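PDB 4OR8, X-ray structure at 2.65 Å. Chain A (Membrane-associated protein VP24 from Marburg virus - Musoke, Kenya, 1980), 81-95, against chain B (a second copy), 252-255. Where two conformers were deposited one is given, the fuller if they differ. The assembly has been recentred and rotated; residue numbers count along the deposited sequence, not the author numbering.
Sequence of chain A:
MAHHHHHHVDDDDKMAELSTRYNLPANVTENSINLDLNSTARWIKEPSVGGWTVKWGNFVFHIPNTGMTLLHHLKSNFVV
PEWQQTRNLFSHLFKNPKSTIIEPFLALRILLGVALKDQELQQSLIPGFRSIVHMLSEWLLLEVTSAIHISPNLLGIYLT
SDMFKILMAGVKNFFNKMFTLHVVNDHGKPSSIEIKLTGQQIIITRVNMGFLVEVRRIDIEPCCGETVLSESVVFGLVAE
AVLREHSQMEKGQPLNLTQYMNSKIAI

Chain A (81-95) PEWQQTRNLFSHLFK
Chain B 252-255: GQPL

Short contacts between protein copies often rest on a simple principle: side chains projecting from one segment settle into the hollows of another. The meeting of two copies of Marburg virus VP24 illustrates it, burying 419 Å² between the two stretches, both sides summed.

The receiving surface begins with a 3-10 segment, 81-83, and continues as a helix, 84-89, held by bonds such as R87(A) N to W83(A) O (3.0 Å) and N88(A) N to Q84(A) O (2.9 Å). F90(A), at phi/psi -108/48, leaves helical geometry, yet its carbonyl O still accepts L93(A) N at 2.8 Å and F94(A) N at 3.0 Å. F94(A), bonded to this turn, also has its CA-to-CB bond toward chain B, while R87(A) points its CA-to-CB bond away.

Chain B crosses this surface without regular structure. Q253(B) is extended (-117/148), and P254(B) then bends the backbone to -68/-19. The register is set by two CA pairs: W83(A) CA lies 7.4 Å from P254(B) CA, and T86(A) CA 6.5 Å from Q253(B) CA.

The principal bump is P254(B), its ring puckered C-gamma endo. W83(A), with chi1 m and chi2 96°, has its CA-to-CB bond sideways, but the end of its side chain swings nearer and offers a flat face. P254(B) CG sits over that face, 3.9 Å from the centroid of the W83(A) six-membered ring and 24° off its normal, a CH-pi contact; the closest approach is 3.6 Å, from P254(B) CG to W83(A) CZ3. P254(B) CD meets T86(A) OG1 at 3.7 Å, so the proline bridges the indole and the first turn of the helix.

L255(B), rotamer t,p, fills the neighbouring hollow. Its CB packs 3.6 Å from T86(A) CG2 and 4.2 Å from W83(A) CZ3, while its CD2 reaches F90(A) CE1 at 4.0 Å and F94(A) CZ at 4.4 Å. One leucine thus touches three aromatic rings and a threonine methyl.

Polar complementarity is slight by comparison. The CA-to-CB bond of T86(A), chi1 m, points toward chain B, and its OG1 donates a weak hydrogen bond to Q253(B) OE1 at 3.3 Å. That oxygen also lies 3.3 Å from T86(A) CG2, 4.1 Å from L89(A) CD2 and 3.6 Å from F90(A) CE1, where it approaches the ring edge near its plane. The glutamine (chi1 p, chi2 148°) therefore inserts its carbonyl into a largely apolar niche. At the margin, Q85(A) OE1 comes within 3.7 Å of G252(B) O. Shape fit, more than hydrogen bonding, characterises this contact.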

# COMPACT_ATOMS: atom_id res chain seq x y z
N PRO A 81 -2.27 14.79 -18.25
CA PRO A 81 -3.73 14.98 -18.28
C PRO A 81 -4.55 13.84 -17.67
O PRO A 81 -5.76 14.01 -17.49
CB PRO A 81 -4.04 15.10 -19.77
CG PRO A 81 -2.88 14.48 -20.46
CD PRO A 81 -1.70 14.82 -19.61
N GLU A 82 -3.93 12.71 -17.36
CA GLU A 82 -4.66 11.58 -16.80
C GLU A 82 -5.09 11.83 -15.36
O GLU A 82 -5.89 11.09 -14.80
CB GLU A 82 -3.83 10.30 -16.86
CG GLU A 82 -2.72 10.24 -15.82
CD GLU A 82 -1.95 8.93 -15.86
OE1 GLU A 82 -2.45 7.95 -16.45
OE2 GLU A 82 -0.83 8.89 -15.30
N TRP A 83 -4.54 12.88 -14.75
CA TRP A 83 -4.80 13.17 -13.34
C TRP A 83 -5.84 14.27 -13.16
O TRP A 83 -6.15 14.66 -12.03
CB TRP A 83 -3.51 13.58 -12.64
CG TRP A 83 -2.50 12.48 -12.51
CD1 TRP A 83 -1.46 12.22 -13.34
CD2 TRP A 83 -2.45 11.49 -11.48
NE1 TRP A 83 -0.75 11.13 -12.90
CE2 TRP A 83 -1.34 10.66 -11.76
CE3 TRP A 83 -3.23 11.22 -10.35
CZ2 TRP A 83 -1.00 9.58 -10.94
CZ3 TRP A 83 -2.88 10.14 -9.55
CH2 TRP A 83 -1.78 9.34 -9.85
N GLN A 84 -6.39 14.76 -14.26
CA GLN A 84 -7.32 15.88 -14.22
C GLN A 84 -8.65 15.56 -13.53
O GLN A 84 -9.25 16.43 -12.89
CB GLN A 84 -7.55 16.46 -15.61
CG GLN A 84 -6.36 17.24 -16.15
CD GLN A 84 -5.92 18.36 -15.21
OE1 GLN A 84 -6.74 19.04 -14.61
NE2 GLN A 84 -4.61 18.53 -15.08
N GLN A 85 -9.13 14.32 -13.65
CA GLN A 85 -10.36 13.92 -12.98
C GLN A 85 -10.11 13.76 -11.48
O GLN A 85 -11.04 13.81 -10.68
CB GLN A 85 -10.90 12.61 -13.56
CG GLN A 85 -10.04 11.40 -13.27
CD GLN A 85 -10.79 10.09 -13.46
OE1 GLN A 85 -10.29 9.17 -14.11
NE2 GLN A 85 -11.98 10.01 -12.90
N THR A 86 -8.84 13.56 -11.12
CA THR A 86 -8.46 13.45 -9.72
C THR A 86 -8.40 14.85 -9.11
O THR A 86 -8.87 15.07 -8.00
CB THR A 86 -7.10 12.74 -9.56
OG1 THR A 86 -7.17 11.42 -10.11
CG2 THR A 86 -6.72 12.63 -8.09
N ARG A 87 -7.84 15.79 -9.87
CA ARG A 87 -7.81 17.18 -9.44
C ARG A 87 -9.22 17.74 -9.34
O ARG A 87 -9.50 18.58 -8.49
CB ARG A 87 -6.97 18.03 -10.40
CG ARG A 87 -5.51 17.62 -10.49
CD ARG A 87 -4.71 18.59 -11.36
NE ARG A 87 -4.48 19.87 -10.70
CZ ARG A 87 -5.15 20.98 -10.97
NH1 ARG A 87 -6.09 20.99 -11.90
NH2 ARG A 87 -4.87 22.10 -10.31
N ASN A 88 -10.10 17.28 -10.22
CA ASN A 88 -11.49 17.73 -10.22
C ASN A 88 -12.32 17.12 -9.09
O ASN A 88 -13.13 17.81 -8.48
CB ASN A 88 -12.16 17.46 -11.57
CG ASN A 88 -11.70 18.43 -12.65
OD1 ASN A 88 -11.52 19.62 -12.40
ND2 ASN A 88 -11.53 17.91 -13.86
N LEU A 89 -12.11 15.83 -8.83
CA LEU A 89 -12.84 15.16 -7.76
C LEU A 89 -12.48 15.77 -6.41
O LEU A 89 -13.34 15.95 -5.55
CB LEU A 89 -12.54 13.66 -7.76
CG LEU A 89 -13.23 12.85 -6.65
CD1 LEU A 89 -14.74 12.99 -6.74
CD2 LEU A 89 -12.81 11.39 -6.71
N PHE A 90 -11.21 16.10 -6.24
CA PHE A 90 -10.73 16.75 -5.03
C PHE A 90 -10.39 18.20 -5.33
O PHE A 90 -9.33 18.69 -4.95
CB PHE A 90 -9.51 16.03 -4.48
CG PHE A 90 -9.77 14.60 -4.12
CD1 PHE A 90 -9.51 13.58 -5.02
CD2 PHE A 90 -10.28 14.27 -2.88
CE1 PHE A 90 -9.75 12.26 -4.69
CE2 PHE A 90 -10.53 12.95 -2.54
CZ PHE A 90 -10.26 11.95 -3.45
N SER A 91 -11.30 18.88 -6.02
CA SER A 91 -11.10 20.27 -6.43
C SER A 91 -10.88 21.18 -5.23
O SER A 91 -10.22 22.21 -5.34
CB SER A 91 -12.29 20.76 -7.27
OG SER A 91 -13.51 20.54 -6.60
N HIS A 92 -11.43 20.79 -4.09
CA HIS A 92 -11.27 21.57 -2.87
C HIS A 92 -9.87 21.42 -2.27
O HIS A 92 -9.51 22.10 -1.32
CB HIS A 92 -12.32 21.16 -1.84
CG HIS A 92 -12.40 22.09 -0.67
ND1 HIS A 92 -12.94 23.35 -0.76
CD2 HIS A 92 -12.00 21.94 0.61
CE1 HIS A 92 -12.87 23.94 0.42
NE2 HIS A 92 -12.30 23.11 1.27
N LEU A 93 -9.08 20.51 -2.84
CA LEU A 93 -7.73 20.27 -2.36
C LEU A 93 -6.66 20.71 -3.37
O LEU A 93 -5.73 21.43 -3.02
CB LEU A 93 -7.54 18.80 -1.98
CG LEU A 93 -8.05 18.32 -0.61
CD1 LEU A 93 -9.57 18.44 -0.49
CD2 LEU A 93 -7.63 16.88 -0.36
N PHE A 94 -6.79 20.26 -4.61
CA PHE A 94 -5.76 20.52 -5.62
C PHE A 94 -6.07 21.74 -6.49
O PHE A 94 -5.16 22.32 -7.08
CB PHE A 94 -5.55 19.28 -6.50
CG PHE A 94 -5.31 18.03 -5.71
CD1 PHE A 94 -4.13 17.85 -5.02
CD2 PHE A 94 -6.27 17.03 -5.67
CE1 PHE A 94 -3.90 16.69 -4.29
CE2 PHE A 94 -6.05 15.87 -4.95
CZ PHE A 94 -4.87 15.70 -4.26
N LYS A 95 -7.34 22.11 -6.58
CA LYS A 95 -7.73 23.28 -7.35
C LYS A 95 -8.29 24.37 -6.44
O LYS A 95 -9.35 24.92 -6.69
CB LYS A 95 -8.76 22.90 -8.42
CG LYS A 95 -8.22 21.95 -9.48
CD LYS A 95 -9.29 21.59 -10.50
CE LYS A 95 -9.72 22.81 -11.32
NZ LYS A 95 -8.59 23.37 -12.10
N GLY B 252 -11.91 3.42 -11.91
CA GLY B 252 -11.90 4.43 -10.86
C GLY B 252 -10.87 5.51 -11.12
O GLY B 252 -10.68 5.94 -12.26
N GLN B 253 -10.20 5.95 -10.06
CA GLN B 253 -9.18 6.98 -10.18
C GLN B 253 -7.79 6.46 -9.79
O GLN B 253 -7.68 5.58 -8.93
CB GLN B 253 -9.54 8.19 -9.31
CG GLN B 253 -9.45 7.91 -7.82
CD GLN B 253 -9.04 9.13 -7.04
OE1 GLN B 253 -8.98 10.24 -7.57
NE2 GLN B 253 -8.75 8.94 -5.76
N PRO B 254 -6.74 6.99 -10.43
CA PRO B 254 -5.36 6.55 -10.17
C PRO B 254 -4.84 6.92 -8.78
O PRO B 254 -3.87 6.32 -8.33
CB PRO B 254 -4.55 7.30 -11.24
CG PRO B 254 -5.38 8.48 -11.58
CD PRO B 254 -6.79 7.99 -11.51
N LEU B 255 -5.46 7.89 -8.12
CA LEU B 255 -5.00 8.30 -6.80
C LEU B 255 -5.36 7.26 -5.74
O LEU B 255 -6.44 6.66 -5.78
CB LEU B 255 -5.59 9.65 -6.42
CG LEU B 255 -5.01 10.26 -5.14
CD1 LEU B 255 -3.56 10.64 -5.36
CD2 LEU B 255 -5.82 11.46 -4.67